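PDB 6H4L: titin, which is a giant structural protein of the muscle sarcomere, represented here by the immunoglobulin-like domain M4 of its M-band segment. Local coordinates for residues N25-L30 / V63-I68; V40-N45 / Y79-T84. One frame throughout, in Å; residues are numbered along the deposited sequence.

Interaction 1 of 2, residues N25-L30 / V63-I68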
loop_
_atom_site.group_PDB
_atom_site.type_symbol
_atom_site.label_atom_id
_atom_site.label_comp_id
_atom_site.label_asym_id
_atom_site.label_seq_id
_atom_site.Cartn_x
_atom_site.Cartn_y
_atom_site.Cartn_z
ATOM N N ASN A 25 4.130 10.539 -11.406
ATOM C CA ASN A 25 4.223 9.342 -10.577
ATOM C C ASN A 25 3.730 9.675 -9.193
ATOM O O ASN A 25 3.763 10.824 -8.771
ATOM C CB ASN A 25 5.672 8.872 -10.473
ATOM C CG ASN A 25 6.361 8.808 -11.820
ATOM O OD1 ASN A 25 5.788 8.337 -12.799
ATOM N ND2 ASN A 25 7.600 9.289 -11.874
ATOM N N THR A 26 3.277 8.670 -8.465
ATOM C CA THR A 26 2.868 8.935 -7.101
ATOM C C THR A 26 3.176 7.762 -6.185
ATOM O O THR A 26 3.442 6.654 -6.640
ATOM C CB THR A 26 1.377 9.307 -7.035
ATOM O OG1 THR A 26 1.109 9.998 -5.808
ATOM C CG2 THR A 26 0.502 8.072 -7.161
ATOM N N ARG A 27 3.148 8.020 -4.887
ATOM C CA ARG A 27 3.378 6.964 -3.909
ATOM C C ARG A 27 2.333 7.010 -2.821
ATOM O O ARG A 27 1.861 8.090 -2.457
ATOM C CB ARG A 27 4.745 7.147 -3.253
ATOM C CG ARG A 27 5.901 6.776 -4.128
ATOM C CD ARG A 27 7.243 7.068 -3.471
ATOM N NE ARG A 27 8.324 6.667 -4.366
ATOM C CZ ARG A 27 9.578 7.097 -4.275
ATOM N NH1 ARG A 27 9.913 7.965 -3.328
ATOM N NH2 ARG A 27 10.489 6.670 -5.143
ATOM N N PHE A 28 2.000 5.828 -2.304
ATOM C CA PHE A 28 1.309 5.677 -1.026
ATOM C C PHE A 28 2.309 5.073 -0.056
ATOM O O PHE A 28 3.077 4.190 -0.417
ATOM C CB PHE A 28 0.108 4.743 -1.155
ATOM C CG PHE A 28 -1.076 5.353 -1.883
ATOM C CD1 PHE A 28 -1.957 6.185 -1.213
ATOM C CD2 PHE A 28 -1.315 5.065 -3.214
ATOM C CE1 PHE A 28 -3.051 6.736 -1.863
ATOM C CE2 PHE A 28 -2.409 5.623 -3.879
ATOM C CZ PHE A 28 -3.275 6.456 -3.199
ATOM N N ILE A 29 2.293 5.536 1.182
ATOM C CA ILE A 29 3.254 5.044 2.171
ATOM C C ILE A 29 2.513 4.779 3.469
ATOM O O ILE A 29 1.674 5.572 3.875
ATOM C CB ILE A 29 4.382 6.065 2.412
ATOM C CG1 ILE A 29 5.161 6.320 1.119
ATOM C CG2 ILE A 29 5.342 5.556 3.484
ATOM C CD1 ILE A 29 6.075 7.541 1.172
ATOM N N LEU A 30 2.810 3.652 4.106
ATOM C CA LEU A 30 2.274 3.400 5.444
ATOM C C LEU A 30 3.346 2.733 6.278
ATOM O O LEU A 30 4.384 2.329 5.771
ATOM C CB LEU A 30 0.998 2.562 5.409
ATOM C CG LEU A 30 1.039 1.117 4.930
ATOM C CD1 LEU A 30 -0.125 0.325 5.491
ATOM C CD2 LEU A 30 0.957 1.095 3.392
ATOM N N VAL A 63 8.223 -0.075 6.802
ATOM C CA VAL A 63 7.786 1.053 5.976
ATOM C C VAL A 63 7.373 0.479 4.623
ATOM O O VAL A 63 8.211 -0.091 3.925
ATOM C CB VAL A 63 8.897 2.085 5.780
ATOM C CG1 VAL A 63 8.401 3.229 4.890
ATOM C CG2 VAL A 63 9.374 2.637 7.124
ATOM N N LEU A 64 6.092 0.615 4.275
ATOM C CA LEU A 64 5.529 0.009 3.068
ATOM C C LEU A 64 5.285 1.123 2.071
ATOM O O LEU A 64 4.663 2.117 2.426
ATOM C CB LEU A 64 4.193 -0.656 3.382
ATOM C CG LEU A 64 4.217 -1.587 4.594
ATOM C CD1 LEU A 64 2.844 -2.233 4.702
ATOM C CD2 LEU A 64 5.311 -2.622 4.431
ATOM N N THR A 65 5.760 0.964 0.834
ATOM C CA THR A 65 5.556 1.997 -0.190
ATOM C C THR A 65 4.998 1.336 -1.436
ATOM O O THR A 65 5.499 0.287 -1.860
ATOM C CB THR A 65 6.877 2.724 -0.548
ATOM O OG1 THR A 65 7.479 3.248 0.653
ATOM C CG2 THR A 65 6.639 3.873 -1.538
ATOM N N LEU A 66 3.947 1.938 -1.993
ATOM C CA LEU A 66 3.431 1.556 -3.307
ATOM C C LEU A 66 3.726 2.713 -4.230
ATOM O O LEU A 66 3.406 3.851 -3.915
ATOM C CB LEU A 66 1.919 1.322 -3.267
ATOM C CG LEU A 66 1.257 1.115 -4.648
ATOM C CD1 LEU A 66 1.762 -0.176 -5.264
ATOM C CD2 LEU A 66 -0.275 1.088 -4.533
ATOM N N GLU A 67 4.322 2.418 -5.370
ATOM C CA GLU A 67 4.623 3.466 -6.318
ATOM C C GLU A 67 3.875 3.162 -7.611
ATOM O O GLU A 67 3.932 2.040 -8.107
ATOM C CB GLU A 67 6.122 3.521 -6.548
ATOM C CG GLU A 67 6.551 4.520 -7.601
ATOM C CD GLU A 67 8.054 4.532 -7.749
ATOM O OE1 GLU A 67 8.605 3.543 -8.281
ATOM O OE2 GLU A 67 8.683 5.507 -7.296
ATOM N N ILE A 68 3.140 4.149 -8.106
ATOM C CA ILE A 68 2.416 4.016 -9.374
ATOM C C ILE A 68 2.994 5.048 -10.324
ATOM O O ILE A 68 3.018 6.240 -10.006
ATOM C CB ILE A 68 0.908 4.276 -9.188
ATOM C CG1 ILE A 68 0.333 3.372 -8.091
ATOM C CG2 ILE A 68 0.156 4.084 -10.518
ATOM C CD1 ILE A 68 -0.567 4.100 -7.117
#
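Arg27 and Glu67 run alongside each other on the outer face of a two-strand ladder with their tips on the same side, so that their charged ends meet in a side-on salt bridge without either chain having to fold back. The arginine runs extended from CG to NE and turns the side of its guanidinium to the acid: NE and NH2 both hydrogen-bond to the single oxygen OE2 of Glu67, the shorter bond being NH2 to OE2 at 3.0 Å. OE2 lies near the guanidinium plane, whereas the nitrogens reach it from above the carboxylate plane, and the two planes are 25° apart. Glu67 is extended beyond CG, which lies anti to its backbone N; its other oxygen, OE1, is hydrogen-bonded to ND1 of His56 on the adjoining strand. On the same face CD of Arg27 passes obliquely over CG2 of Thr65 (3.8 Å).

Beneath these groups, residues 26-30 of strand 26-35 and strand 63-68 run antiparallel in the middle of one sheet of an immunoglobulin I-set β-sandwich, the pairing of strands B and E in the usual lettering. Six main-chain bonds join Thr26 to Ile68, Phe28 to Leu66 and Leu30 to Leu64, the shortest from Leu64 N to Leu30 O (2.8 Å). The side chains of these three pairs enter the core. Phe28 crosses Ile68 obliquely, and CD1 of the isoleucine meets the ring at its edge, 4.0 Å from CE2. Leu30 has CG wedged between backbone N and C (chi1 66°), which brings CD2 to 3.7 Å from CB of Leu64 and CG to 3.8 Å from CD1 of the same leucine. Thr26 turns OG1 anti to its backbone N, where the hydroxyl is hydrogen-bonded to NE2 of His18.

Interaction 2 of 2, residues V40-N45 / Y79-T84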
loop_
_atom_site.group_PDB
_atom_site.type_symbol
_atom_site.label_atom_id
_atom_site.label_comp_id
_atom_site.label_asym_id
_atom_site.label_seq_id
_atom_site.Cartn_x
_atom_site.Cartn_y
_atom_site.Cartn_z
ATOM N N VAL A 40 2.774 -8.815 2.759
ATOM C CA VAL A 40 1.994 -7.662 2.339
ATOM C C VAL A 40 1.416 -7.917 0.953
ATOM O O VAL A 40 2.125 -8.384 0.046
ATOM C CB VAL A 40 2.866 -6.381 2.319
ATOM C CG1 VAL A 40 2.044 -5.183 1.921
ATOM C CG2 VAL A 40 3.480 -6.150 3.716
ATOM N N LYS A 41 0.121 -7.652 0.808
ATOM C CA LYS A 41 -0.509 -7.668 -0.512
ATOM C C LYS A 41 -1.155 -6.319 -0.784
ATOM O O LYS A 41 -1.674 -5.683 0.130
ATOM C CB LYS A 41 -1.555 -8.784 -0.603
ATOM C CG LYS A 41 -0.961 -10.175 -0.504
ATOM C CD LYS A 41 -2.035 -11.232 -0.717
ATOM C CE LYS A 41 -1.462 -12.639 -0.607
ATOM N NZ LYS A 41 -0.363 -12.850 -1.584
ATOM N N TRP A 42 -1.126 -5.893 -2.049
ATOM C CA TRP A 42 -1.696 -4.612 -2.426
ATOM C C TRP A 42 -2.828 -4.825 -3.408
ATOM O O TRP A 42 -2.762 -5.731 -4.228
ATOM C CB TRP A 42 -0.631 -3.748 -3.094
ATOM C CG TRP A 42 0.361 -3.122 -2.136
ATOM C CD1 TRP A 42 1.578 -3.617 -1.775
ATOM C CD2 TRP A 42 0.220 -1.862 -1.475
ATOM N NE1 TRP A 42 2.204 -2.743 -0.900
ATOM C CE2 TRP A 42 1.387 -1.659 -0.705
ATOM C CE3 TRP A 42 -0.779 -0.882 -1.456
ATOM C CZ2 TRP A 42 1.581 -0.500 0.057
ATOM C CZ3 TRP A 42 -0.587 0.251 -0.696
ATOM C CH2 TRP A 42 0.574 0.426 0.061
ATOM N N TYR A 43 -3.854 -3.986 -3.312
ATOM C CA TYR A 43 -5.035 -4.102 -4.167
ATOM C C TYR A 43 -5.422 -2.752 -4.741
ATOM O O TYR A 43 -5.234 -1.716 -4.106
ATOM C CB TYR A 43 -6.218 -4.657 -3.359
ATOM C CG TYR A 43 -5.958 -6.008 -2.752
ATOM C CD1 TYR A 43 -6.433 -7.167 -3.352
ATOM C CD2 TYR A 43 -5.235 -6.127 -1.567
ATOM C CE1 TYR A 43 -6.185 -8.412 -2.796
ATOM C CE2 TYR A 43 -4.984 -7.367 -1.009
ATOM C CZ TYR A 43 -5.464 -8.501 -1.622
ATOM O OH TYR A 43 -5.216 -9.737 -1.066
ATOM N N HIS A 44 -5.952 -2.769 -5.966
ATOM C CA HIS A 44 -6.540 -1.585 -6.580
ATOM C C HIS A 44 -8.003 -1.891 -6.897
ATOM O O HIS A 44 -8.307 -2.831 -7.637
ATOM C CB HIS A 44 -5.784 -1.212 -7.857
ATOM C CG HIS A 44 -6.369 -0.043 -8.596
ATOM N ND1 HIS A 44 -6.283 0.085 -9.966
ATOM C CD2 HIS A 44 -7.032 1.055 -8.158
ATOM C CE1 HIS A 44 -6.873 1.208 -10.341
ATOM N NE2 HIS A 44 -7.344 1.811 -9.265
ATOM N N ASN A 45 -8.910 -1.114 -6.311
ATOM C CA ASN A 45 -10.338 -1.424 -6.374
ATOM C C ASN A 45 -10.662 -2.915 -6.179
ATOM O O ASN A 45 -11.467 -3.491 -6.912
ATOM C CB ASN A 45 -10.942 -0.904 -7.683
ATOM C CG ASN A 45 -10.871 0.607 -7.793
ATOM O OD1 ASN A 45 -11.019 1.321 -6.802
ATOM N ND2 ASN A 45 -10.643 1.102 -9.002
ATOM N N TYR A 79 -6.827 2.188 -3.171
ATOM C CA TYR A 79 -5.663 1.327 -3.029
ATOM C C TYR A 79 -5.639 0.827 -1.611
ATOM O O TYR A 79 -5.821 1.610 -0.680
ATOM C CB TYR A 79 -4.370 2.076 -3.367
ATOM C CG TYR A 79 -4.250 2.309 -4.857
ATOM C CD1 TYR A 79 -3.596 1.391 -5.672
ATOM C CD2 TYR A 79 -4.823 3.422 -5.443
ATOM C CE1 TYR A 79 -3.509 1.586 -7.047
ATOM C CE2 TYR A 79 -4.740 3.627 -6.822
ATOM C CZ TYR A 79 -4.076 2.705 -7.605
ATOM O OH TYR A 79 -3.982 2.893 -8.967
ATOM N N ARG A 80 -5.431 -0.478 -1.460
ATOM C CA ARG A 80 -5.446 -1.097 -0.139
ATOM C C ARG A 80 -4.204 -1.952 0.082
ATOM O O ARG A 80 -3.794 -2.705 -0.807
ATOM C CB ARG A 80 -6.708 -1.963 0.004
ATOM C CG ARG A 80 -6.748 -2.792 1.288
ATOM C CD ARG A 80 -7.959 -3.714 1.332
ATOM N NE ARG A 80 -9.230 -2.998 1.378
ATOM C CZ ARG A 80 -9.864 -2.680 2.503
ATOM N NH1 ARG A 80 -9.327 -2.985 3.680
ATOM N NH2 ARG A 80 -11.031 -2.046 2.452
ATOM N N ALA A 81 -3.616 -1.845 1.277
ATOM C CA ALA A 81 -2.554 -2.746 1.702
ATOM C C ALA A 81 -3.136 -3.686 2.738
ATOM O O ALA A 81 -3.903 -3.251 3.595
ATOM C CB ALA A 81 -1.387 -1.970 2.307
ATOM N N VAL A 82 -2.778 -4.960 2.656
ATOM C CA VAL A 82 -3.157 -5.928 3.684
ATOM C C VAL A 82 -1.890 -6.570 4.229
ATOM O O VAL A 82 -1.091 -7.105 3.459
ATOM C CB VAL A 82 -4.064 -7.007 3.105
ATOM C CG1 VAL A 82 -4.449 -8.027 4.182
ATOM C CG2 VAL A 82 -5.304 -6.361 2.491
ATOM N N CYS A 83 -1.724 -6.551 5.556
ATOM C CA CYS A 83 -0.507 -7.029 6.209
ATOM C C CYS A 83 -0.861 -8.196 7.100
ATOM O O CYS A 83 -1.713 -8.053 7.980
ATOM C CB CYS A 83 0.067 -5.943 7.112
ATOM S SG CYS A 83 0.392 -4.409 6.220
ATOM N N THR A 84 -0.226 -9.341 6.880
ATOM C CA THR A 84 -0.619 -10.563 7.583
ATOM C C THR A 84 0.579 -11.286 8.182
ATOM O O THR A 84 1.642 -11.372 7.581
ATOM C CB THR A 84 -1.336 -11.537 6.617
ATOM O OG1 THR A 84 -2.464 -10.877 6.020
ATOM C CG2 THR A 84 -1.826 -12.786 7.352
#
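With CG anti to the backbone N in His44 (chi1 177°) but anti to the carbonyl carbon in Tyr79 (chi1 -73°), two facing residues of an antiparallel ladder lay their rings flat against each other. The ladder pairs residues 40-44 of strand 39-44 with residues 79-84 of strand 77-85, strands C and F of the immunoglobulin fold, in the sheet that packs against the one holding B and E. The stack is offset, its planes only 2° apart and its centroids separated by 4.3 Å. The slip between the rings sets OH of Tyr79 over the centre of the imidazole and places CD2 of His44 over the phenol face, 3.4 Å from CZ. Both polar ends are hydrogen-bonded to backbone oxygens just ahead of strand 77-85, His44 NE2 to Ser76 O and Tyr79 OH to Asp75 O. These bonds hold the far ends of both rings; the one from NE2, off the axis, also bears on the turn of the imidazole, while the flat stack restrains the phenol.

Two residues earlier on the same strand, Trp42 takes the core position expected of the Ig-fold tryptophan. Its CG is anti to the carbonyl carbon, and the indole lies back across the neighbouring strand, where the methyl of Ala81 makes a CH-pi contact: CB sits 3.7 Å from the centroid of the six-membered ring and almost on its normal. Four main-chain bonds link Lys41 with Val82 and Tyr43 with Arg80, the pairs whose side chains leave on the outer face. There Tyr43 slants across Val82, its ring edge turned to the carbonyl O of Arg80, and its CE2 rests 3.7 Å from CG2 of the valine.

Interactions 1 and 2 belong to opposite sheets of a single β-sandwich, their centres about 11 Å apart. Their segments alternate in sequence: 25-30 is followed by 40-45, then 63-68, then 79-84, so that each successive strand of this set switches sheets. The inward side chains of the two ladders meet directly. Leu30 CD2 lies 3.4 Å from Trp42 CH2, Leu64 CD1 approaches Cys83 SG at 3.6 Å, and Leu66 and Phe28 pack on the Tyr79 ring. Together the two strand pairs form much of the hydrophobic centre of the domain, joining its sheets in a compact module consistent with titin's chain of independently folded immunoglobulin-like domains.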